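Local structure of type IV pilus assembly protein PilF (Thermus thermophilus HB8, 5OIU) at residues Y142-I147 with A267-V272; T175-V180 with I187-V192; A203-L208 with A229-L234. The protein binds and probably hydrolyses ATP as a six-subunit AAA+ motor, thereby powering the assembly of type IV pili. One frame throughout, in Å; residues are numbered along the deposited sequence.

Contact 1: Y142-I147 with A267-V272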
loop_
_atom_site.group_PDB
_atom_site.type_symbol
_atom_site.label_atom_id
_atom_site.label_comp_id
_atom_site.label_asym_id
_atom_site.label_seq_id
_atom_site.Cartn_x
_atom_site.Cartn_y
_atom_site.Cartn_z
ATOM N N TYR C 142 9.551 -12.969 -28.763
ATOM C CA TYR C 142 10.217 -12.359 -27.622
ATOM C C TYR C 142 9.199 -12.172 -26.512
ATOM O O TYR C 142 7.997 -12.382 -26.703
ATOM C CB TYR C 142 10.870 -11.029 -28.003
ATOM C CG TYR C 142 10.065 -10.252 -28.995
ATOM C CD1 TYR C 142 8.918 -9.593 -28.602
ATOM C CD2 TYR C 142 10.453 -10.174 -30.329
ATOM C CE1 TYR C 142 8.167 -8.872 -29.498
ATOM C CE2 TYR C 142 9.709 -9.451 -31.246
ATOM C CZ TYR C 142 8.558 -8.802 -30.824
ATOM O OH TYR C 142 7.791 -8.081 -31.719
ATOM N N GLY C 143 9.698 -11.737 -25.362
ATOM C CA GLY C 143 8.963 -11.759 -24.115
ATOM C C GLY C 143 9.615 -12.690 -23.101
ATOM O O GLY C 143 10.511 -13.484 -23.410
ATOM N N ILE C 144 9.164 -12.556 -21.858
ATOM C CA ILE C 144 9.630 -13.402 -20.764
ATOM C C ILE C 144 8.517 -14.372 -20.409
ATOM O O ILE C 144 7.370 -13.968 -20.179
ATOM C CB ILE C 144 10.086 -12.580 -19.545
ATOM C CG1 ILE C 144 10.552 -13.492 -18.419
ATOM C CG2 ILE C 144 9.019 -11.583 -19.085
ATOM C CD1 ILE C 144 11.672 -12.869 -17.604
ATOM N N PHE C 145 8.843 -15.655 -20.431
ATOM C CA PHE C 145 7.926 -16.727 -20.076
ATOM C C PHE C 145 8.439 -17.335 -18.780
ATOM O O PHE C 145 9.598 -17.752 -18.711
ATOM C CB PHE C 145 7.856 -17.754 -21.202
ATOM C CG PHE C 145 7.012 -18.917 -20.896
ATOM C CD1 PHE C 145 5.829 -18.758 -20.209
ATOM C CD2 PHE C 145 7.399 -20.187 -21.293
ATOM C CE1 PHE C 145 5.043 -19.837 -19.904
ATOM C CE2 PHE C 145 6.612 -21.277 -20.996
ATOM C CZ PHE C 145 5.430 -21.104 -20.309
ATOM N N LEU C 146 7.611 -17.309 -17.739
ATOM C CA LEU C 146 8.035 -17.708 -16.398
ATOM C C LEU C 146 7.543 -19.110 -16.099
ATOM O O LEU C 146 6.354 -19.399 -16.268
ATOM C CB LEU C 146 7.508 -16.748 -15.333
ATOM C CG LEU C 146 8.048 -15.327 -15.332
ATOM C CD1 LEU C 146 7.444 -14.542 -14.167
ATOM C CD2 LEU C 146 9.574 -15.349 -15.276
ATOM N N ILE C 147 8.463 -19.979 -15.685
ATOM C CA ILE C 147 8.128 -21.321 -15.211
ATOM C C ILE C 147 8.212 -21.308 -13.697
ATOM O O ILE C 147 9.241 -20.931 -13.126
ATOM C CB ILE C 147 9.070 -22.400 -15.777
ATOM C CG1 ILE C 147 9.302 -22.236 -17.287
ATOM C CG2 ILE C 147 8.555 -23.793 -15.376
ATOM C CD1 ILE C 147 8.073 -22.342 -18.116
ATOM N N ALA C 267 4.424 -5.067 -20.286
ATOM C CA ALA C 267 4.918 -5.033 -21.653
ATOM C C ALA C 267 5.682 -6.292 -22.067
ATOM O O ALA C 267 5.792 -6.558 -23.266
ATOM C CB ALA C 267 5.810 -3.801 -21.840
ATOM N N ALA C 268 6.207 -7.071 -21.118
ATOM C CA ALA C 268 7.195 -8.114 -21.408
ATOM C C ALA C 268 6.705 -9.524 -21.129
ATOM O O ALA C 268 7.072 -10.460 -21.855
ATOM C CB ALA C 268 8.477 -7.873 -20.596
ATOM N N LEU C 269 5.898 -9.697 -20.082
ATOM C CA LEU C 269 5.467 -11.021 -19.674
ATOM C C LEU C 269 4.528 -11.595 -20.716
ATOM O O LEU C 269 3.514 -10.981 -21.044
ATOM C CB LEU C 269 4.787 -10.952 -18.316
ATOM C CG LEU C 269 4.334 -12.301 -17.767
ATOM C CD1 LEU C 269 5.530 -13.122 -17.432
ATOM C CD2 LEU C 269 3.477 -12.099 -16.537
ATOM N N ILE C 270 4.862 -12.767 -21.255
ATOM C CA ILE C 270 3.971 -13.391 -22.216
ATOM C C ILE C 270 3.158 -14.504 -21.587
ATOM O O ILE C 270 2.090 -14.844 -22.115
ATOM C CB ILE C 270 4.730 -13.912 -23.452
ATOM C CG1 ILE C 270 5.940 -14.723 -23.036
ATOM C CG2 ILE C 270 5.205 -12.765 -24.302
ATOM C CD1 ILE C 270 6.749 -15.187 -24.214
ATOM N N GLY C 271 3.614 -15.069 -20.478
ATOM C CA GLY C 271 2.851 -16.108 -19.815
ATOM C C GLY C 271 3.576 -16.618 -18.590
ATOM O O GLY C 271 4.781 -16.385 -18.409
ATOM N N VAL C 272 2.811 -17.312 -17.742
ATOM C CA VAL C 272 3.338 -17.951 -16.542
ATOM C C VAL C 272 2.841 -19.386 -16.505
ATOM O O VAL C 272 1.637 -19.636 -16.635
ATOM C CB VAL C 272 2.931 -17.214 -15.253
ATOM C CG1 VAL C 272 3.625 -17.832 -14.054
ATOM C CG2 VAL C 272 3.296 -15.748 -15.352
#
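Leu146 and Leu269 meet at about a right angle on one face of a parallel strand pair, where Leu269 CD1 meets Leu146 CG at 4.0 Å. The chi1 of Leu269, -178°, sets CG anti to its own backbone N, and the same CD1 closes to 3.4 Å on Ile144 O. On this face Ile144 contributes its CG2 branch, which packs against Ala268 CB (4.0 Å), and Leu146 CB faces Val272 CG1. Phe145 is turned to the other face, where its ring presents an edge, not a face, to the neighbouring strand: CD1 lies 3.2 Å from Gly271 O, with Gly271 C close to the ring plane. Ile270 CG1 packs against Phe145 CB, while its CG2 reaches back to lie against the CA of Gly143.

Strands 143-147 and 269-272 run only 13° from parallel, inside the mixed central sheet of the P-loop ATPase core, and strand 143-148 leads into the Walker A loop. Three backbone bonds fix the register. Ile144 N donates to Ala268 O, the last carbonyl of helix 262-268; Ile270 N donates to Ile144 O; and Leu146 N donates to Gly271 O at 3.1 Å in a nearly straight bond (173°). Strand 238-243 borders 143-147 along its other edge through Val239 and Ala241, and helix 248-257 covers the Leu146 face with Ala251 and Leu255.

Contact 2: T175-V180 with I187-V192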
loop_
_atom_site.group_PDB
_atom_site.type_symbol
_atom_site.label_atom_id
_atom_site.label_comp_id
_atom_site.label_asym_id
_atom_site.label_seq_id
_atom_site.Cartn_x
_atom_site.Cartn_y
_atom_site.Cartn_z
ATOM N N THR C 175 22.159 -19.676 -21.676
ATOM C CA THR C 175 21.605 -19.902 -20.348
ATOM C C THR C 175 22.555 -19.372 -19.274
ATOM O O THR C 175 23.757 -19.222 -19.494
ATOM C CB THR C 175 21.350 -21.397 -20.084
ATOM O OG1 THR C 175 22.592 -22.056 -19.826
ATOM C CG2 THR C 175 20.722 -22.078 -21.267
ATOM N N ILE C 176 21.998 -19.081 -18.101
ATOM C CA ILE C 176 22.765 -18.900 -16.875
ATOM C C ILE C 176 22.095 -19.742 -15.790
ATOM O O ILE C 176 20.876 -19.657 -15.584
ATOM C CB ILE C 176 22.877 -17.412 -16.468
ATOM C CG1 ILE C 176 23.747 -17.256 -15.217
ATOM C CG2 ILE C 176 21.511 -16.766 -16.305
ATOM C CD1 ILE C 176 25.150 -17.733 -15.412
ATOM N N GLU C 177 22.878 -20.585 -15.127
ATOM C CA GLU C 177 22.320 -21.687 -14.349
ATOM C C GLU C 177 23.098 -21.874 -13.057
ATOM O O GLU C 177 24.306 -21.629 -12.996
ATOM C CB GLU C 177 22.316 -22.998 -15.155
ATOM C CG GLU C 177 21.619 -22.898 -16.501
ATOM C CD GLU C 177 21.477 -24.237 -17.186
ATOM O OE1 GLU C 177 21.080 -25.215 -16.507
ATOM O OE2 GLU C 177 21.779 -24.317 -18.400
ATOM N N ASP C 178 22.387 -22.290 -12.013
ATOM C CA ASP C 178 23.007 -22.582 -10.722
ATOM C C ASP C 178 22.437 -23.870 -10.161
ATOM O O ASP C 178 21.446 -23.854 -9.421
ATOM C CB ASP C 178 22.800 -21.450 -9.721
ATOM C CG ASP C 178 23.421 -21.756 -8.370
ATOM O OD1 ASP C 178 24.299 -22.644 -8.301
ATOM O OD2 ASP C 178 23.032 -21.113 -7.375
ATOM N N PRO C 179 23.056 -25.014 -10.471
ATOM C CA PRO C 179 24.208 -25.101 -11.364
ATOM C C PRO C 179 23.744 -25.436 -12.780
ATOM O O PRO C 179 22.544 -25.499 -13.016
ATOM C CB PRO C 179 25.010 -26.251 -10.754
ATOM C CG PRO C 179 23.921 -27.205 -10.254
ATOM C CD PRO C 179 22.691 -26.342 -9.936
ATOM N N VAL C 180 24.667 -25.651 -13.712
ATOM C CA VAL C 180 24.291 -26.282 -14.973
ATOM C C VAL C 180 24.064 -27.768 -14.715
ATOM O O VAL C 180 24.968 -28.470 -14.245
ATOM C CB VAL C 180 25.370 -26.065 -16.041
ATOM C CG1 VAL C 180 25.145 -27.001 -17.204
ATOM C CG2 VAL C 180 25.348 -24.636 -16.528
ATOM N N ILE C 187 23.273 -25.400 -27.402
ATOM C CA ILE C 187 22.998 -24.191 -26.637
ATOM C C ILE C 187 24.271 -23.864 -25.860
ATOM O O ILE C 187 25.087 -24.748 -25.575
ATOM C CB ILE C 187 21.783 -24.313 -25.681
ATOM C CG1 ILE C 187 22.091 -25.286 -24.547
ATOM C CG2 ILE C 187 20.533 -24.733 -26.418
ATOM C CD1 ILE C 187 21.018 -25.332 -23.499
ATOM N N ASN C 188 24.455 -22.587 -25.541
ATOM C CA ASN C 188 25.603 -22.131 -24.771
ATOM C C ASN C 188 25.200 -22.006 -23.312
ATOM O O ASN C 188 24.227 -21.315 -22.988
ATOM C CB ASN C 188 26.123 -20.786 -25.286
ATOM C CG ASN C 188 26.333 -20.778 -26.775
ATOM O OD1 ASN C 188 25.632 -20.075 -27.520
ATOM N ND2 ASN C 188 27.292 -21.565 -27.229
ATOM N N GLN C 189 25.946 -22.653 -22.432
ATOM C CA GLN C 189 25.574 -22.661 -21.030
ATOM C C GLN C 189 26.691 -22.091 -20.171
ATOM O O GLN C 189 27.880 -22.343 -20.413
ATOM C CB GLN C 189 25.205 -24.068 -20.579
ATOM C CG GLN C 189 24.044 -24.651 -21.356
ATOM C CD GLN C 189 23.725 -26.078 -20.939
ATOM O OE1 GLN C 189 24.235 -27.029 -21.526
ATOM N NE2 GLN C 189 22.870 -26.229 -19.930
ATOM N N THR C 190 26.280 -21.323 -19.167
ATOM C CA THR C 190 27.159 -20.587 -18.269
ATOM C C THR C 190 26.677 -20.824 -16.847
ATOM O O THR C 190 25.479 -20.688 -16.567
ATOM C CB THR C 190 27.138 -19.089 -18.609
ATOM O OG1 THR C 190 27.747 -18.891 -19.889
ATOM C CG2 THR C 190 27.876 -18.252 -17.557
ATOM N N GLN C 191 27.596 -21.199 -15.960
ATOM C CA GLN C 191 27.268 -21.529 -14.579
ATOM C C GLN C 191 27.692 -20.404 -13.651
ATOM O O GLN C 191 28.776 -19.830 -13.820
ATOM C CB GLN C 191 27.964 -22.806 -14.141
ATOM C CG GLN C 191 27.498 -23.286 -12.822
ATOM C CD GLN C 191 27.958 -24.696 -12.548
ATOM O OE1 GLN C 191 27.332 -25.677 -12.987
ATOM N NE2 GLN C 191 29.074 -24.812 -11.832
ATOM N N VAL C 192 26.842 -20.086 -12.665
ATOM C CA VAL C 192 27.212 -19.025 -11.736
ATOM C C VAL C 192 28.395 -19.495 -10.905
ATOM O O VAL C 192 28.528 -20.685 -10.594
ATOM C CB VAL C 192 26.023 -18.588 -10.861
ATOM C CG1 VAL C 192 24.809 -18.237 -11.734
ATOM C CG2 VAL C 192 25.680 -19.645 -9.868
#
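Thr175 to Glu177 and Asn188 to Gln191 run side by side as parallel strands, their axes 4.8 Å apart at closest and turned by 29°, with the second strand only weakly bonded. Backbone bonds at the two ends are the straighter ones: Thr175 N reaches Asn188 O at 2.9 Å, and Val192 N reaches Glu177 O at 3.0 Å. Between them, Glu177 N donates to Thr190 O in a more bent bond, and the bond from Thr190 N to Thr175 O is weak.

On the face carrying Thr175, Glu177 and Gln189, the carboxylate oxygen Glu177 OE2 is gripped twice. Gln189 NE2 approaches it on the syn side at 2.7 Å, with the oxygen almost in the amide plane of Gln189, while Thr175 OG1 donates to its anti lone pair at 2.8 Å. The carboxylate and amide planes differ by 29°. The same NE2 is also bonded to Tyr182 O, which helps fix the amide's rotation. Farther along, Gln191 OE1 accepts from Val180 N at 2.8 Å, so the chain beyond the cis peptide of Pro179 is tied back to the strand. On the other face, the chi1 of Ile176 (-177°) puts CG1 anti to its N, and its CD1 lies 3.7 Å from Val192 CG1, touching Thr190 O and Thr190 CG2 as well. Asp178 CB and CG press against Val192 CG2, while OD2 forms a salt bridge with Arg221.

Strand 188-191 is the outermost strand of the sheet within this chain; the backbone of Gln189 and Thr190 OG1 both bond to a second subunit, the latter to its Pro100 O. The side chain of Pro179 lies about 7 Å from the bound ATP and from the magnesium ion, placing this sheet margin beside the nucleotide site of a P-loop ATPase.

Contact 3: A203-L208 with A229-L234; sequences ALRAFL and ATEAAL
Leu204 reaches Ala229 because its chi1 of -165° carries CG anti to the backbone N; one methyl branch, CD2, then lies 4.0 Å from Ala229 CB and 3.9 Å from Ala229 N. Leu208 takes the other course: with chi1 at -66° its CG is anti to the carbonyl carbon, and CD2 comes within 4.1 Å of Ala232 CB. In each pair a single leucine methyl meets an alanine methyl, and the two alanines lie three residues apart, on one side of helix 229-234.

The alanines let the backbones come fairly close, Leu204 CA to Ala229 CA 7.5 Å, although only 204 Å² is buried between the segments. The two leucines lie four residues apart, and both direct their CB toward the other segment. Leu204 also packs on Thr225, one turn before Ala229, and on Ile228, directly before it, while Leu208 touches His237 beyond the end of helix 223-235. These contacts join helix 200-206 to helix 223-235 on one side of the central sheet, whose strand 173-177 meets Ala203 and Phe207.

At the exposed margin the ends of Arg205 and Glu231 come near each other. Arg205 NH1 and Glu231 OE1 are 4.5 Å apart, beyond a salt bridge; the other terminal nitrogen, NH2, has a long, weak ion pair with Glu224. Leu208 CD1 lies 4.3 Å from Glu231 OE2, bringing an apolar methyl up to the carboxylate. No hydrogen bond links the segments, so small apolar contacts carry the join, and the opposite charges probably add only a diffuse attraction.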
loop_
_atom_site.group_PDB
_atom_site.type_symbol
_atom_site.label_atom_id
_atom_site.label_comp_id
_atom_site.label_asym_id
_atom_site.label_seq_id
_atom_site.Cartn_x
_atom_site.Cartn_y
_atom_site.Cartn_z
ATOM N N ALA C 203 26.466 -12.059 -15.036
ATOM C CA ALA C 203 26.405 -12.835 -16.274
ATOM C C ALA C 203 25.313 -12.314 -17.206
ATOM O O ALA C 203 25.539 -12.139 -18.407
ATOM C CB ALA C 203 26.174 -14.311 -15.957
ATOM N N LEU C 204 24.118 -12.060 -16.668
ATOM C CA LEU C 204 22.988 -11.694 -17.518
ATOM C C LEU C 204 23.252 -10.373 -18.243
ATOM O O LEU C 204 22.879 -10.204 -19.414
ATOM C CB LEU C 204 21.717 -11.618 -16.671
ATOM C CG LEU C 204 20.333 -11.594 -17.327
ATOM C CD1 LEU C 204 20.278 -12.611 -18.440
ATOM C CD2 LEU C 204 19.213 -11.831 -16.302
ATOM N N ARG C 205 23.915 -9.431 -17.570
ATOM C CA ARG C 205 24.271 -8.168 -18.206
ATOM C C ARG C 205 25.286 -8.376 -19.330
ATOM O O ARG C 205 25.204 -7.733 -20.383
ATOM C CB ARG C 205 24.813 -7.196 -17.160
ATOM C CG ARG C 205 24.609 -5.749 -17.523
ATOM C CD ARG C 205 24.918 -4.827 -16.320
ATOM N NE ARG C 205 23.811 -4.579 -15.379
ATOM C CZ ARG C 205 22.633 -4.029 -15.696
ATOM N NH1 ARG C 205 22.359 -3.685 -16.963
ATOM N NH2 ARG C 205 21.710 -3.835 -14.740
ATOM N N ALA C 206 26.249 -9.270 -19.130
ATOM C CA ALA C 206 27.175 -9.579 -20.209
ATOM C C ALA C 206 26.437 -10.146 -21.422
ATOM O O ALA C 206 26.788 -9.845 -22.570
ATOM C CB ALA C 206 28.237 -10.548 -19.709
ATOM N N PHE C 207 25.373 -10.923 -21.180
ATOM C CA PHE C 207 24.593 -11.527 -22.256
ATOM C C PHE C 207 24.087 -10.512 -23.264
ATOM O O PHE C 207 23.806 -10.885 -24.408
ATOM C CB PHE C 207 23.387 -12.267 -21.698
ATOM C CG PHE C 207 23.726 -13.533 -21.001
ATOM C CD1 PHE C 207 25.043 -13.869 -20.740
ATOM C CD2 PHE C 207 22.715 -14.385 -20.589
ATOM C CE1 PHE C 207 25.355 -15.018 -20.093
ATOM C CE2 PHE C 207 23.028 -15.567 -19.930
ATOM C CZ PHE C 207 24.354 -15.879 -19.694
ATOM N N LEU C 208 23.952 -9.243 -22.872
ATOM C CA LEU C 208 23.412 -8.251 -23.797
ATOM C C LEU C 208 24.391 -7.902 -24.917
ATOM O O LEU C 208 23.964 -7.401 -25.965
ATOM C CB LEU C 208 22.978 -7.009 -23.016
ATOM C CG LEU C 208 21.793 -7.397 -22.115
ATOM C CD1 LEU C 208 21.158 -6.185 -21.459
ATOM C CD2 LEU C 208 20.759 -8.213 -22.919
ATOM N N ALA C 229 16.351 -9.267 -16.609
ATOM C CA ALA C 229 15.605 -10.244 -17.393
ATOM C C ALA C 229 14.379 -9.609 -18.038
ATOM O O ALA C 229 14.080 -9.887 -19.203
ATOM C CB ALA C 229 15.214 -11.438 -16.522
ATOM N N THR C 230 13.666 -8.738 -17.311
ATOM C CA THR C 230 12.523 -8.056 -17.916
ATOM C C THR C 230 12.976 -7.110 -19.021
ATOM O O THR C 230 12.336 -7.021 -20.073
ATOM C CB THR C 230 11.724 -7.285 -16.862
ATOM O OG1 THR C 230 11.388 -8.149 -15.780
ATOM C CG2 THR C 230 10.436 -6.741 -17.457
ATOM N N GLU C 231 14.083 -6.402 -18.795
ATOM C CA GLU C 231 14.603 -5.476 -19.797
ATOM C C GLU C 231 14.975 -6.213 -21.078
ATOM O O GLU C 231 14.653 -5.753 -22.182
ATOM C CB GLU C 231 15.810 -4.722 -19.220
ATOM C CG GLU C 231 16.738 -4.036 -20.230
ATOM C CD GLU C 231 17.971 -3.398 -19.565
ATOM O OE1 GLU C 231 18.102 -3.505 -18.323
ATOM O OE2 GLU C 231 18.804 -2.787 -20.285
ATOM N N ALA C 232 15.628 -7.374 -20.952
ATOM C CA ALA C 232 16.019 -8.120 -22.145
ATOM C C ALA C 232 14.801 -8.646 -22.897
ATOM O O ALA C 232 14.825 -8.721 -24.127
ATOM C CB ALA C 232 16.959 -9.264 -21.774
ATOM N N ALA C 233 13.723 -8.995 -22.196
ATOM C CA ALA C 233 12.492 -9.295 -22.913
ATOM C C ALA C 233 11.945 -8.057 -23.624
ATOM O O ALA C 233 11.442 -8.155 -24.748
ATOM C CB ALA C 233 11.453 -9.874 -21.967
ATOM N N LEU C 234 12.054 -6.881 -22.990
ATOM C CA LEU C 234 11.505 -5.655 -23.571
ATOM C C LEU C 234 12.209 -5.278 -24.870
ATOM O O LEU C 234 11.559 -4.948 -25.868
ATOM C CB LEU C 234 11.613 -4.509 -22.572
ATOM C CG LEU C 234 10.539 -4.574 -21.496
ATOM C CD1 LEU C 234 10.749 -3.485 -20.466
ATOM C CD2 LEU C 234 9.174 -4.476 -22.148
#

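In the fold
Contacts 1 and 2 belong to the same central sheet, the first in its interior and the second at the strand that is outermost within the chain, whereas contact 3 joins two helices packed on that sheet. Contact 1 is buried and its side chains meet through apolar groups; contact 2, only partly buried, adds polar side-chain bonds, and contact 3, also partly buried with exposed Arg205 at its margin, has no hydrogen bond between its segments. Contact 3 touches both others: Ala233 and Leu234 pack on Gly143-Ile144 and Ala267-Ala268, while Ala203 and Phe207 pack on Thr175-Ile176. Contacts 1 and 2 do not touch, their nearest atoms being about 11 Å apart. All three reach a second subunit.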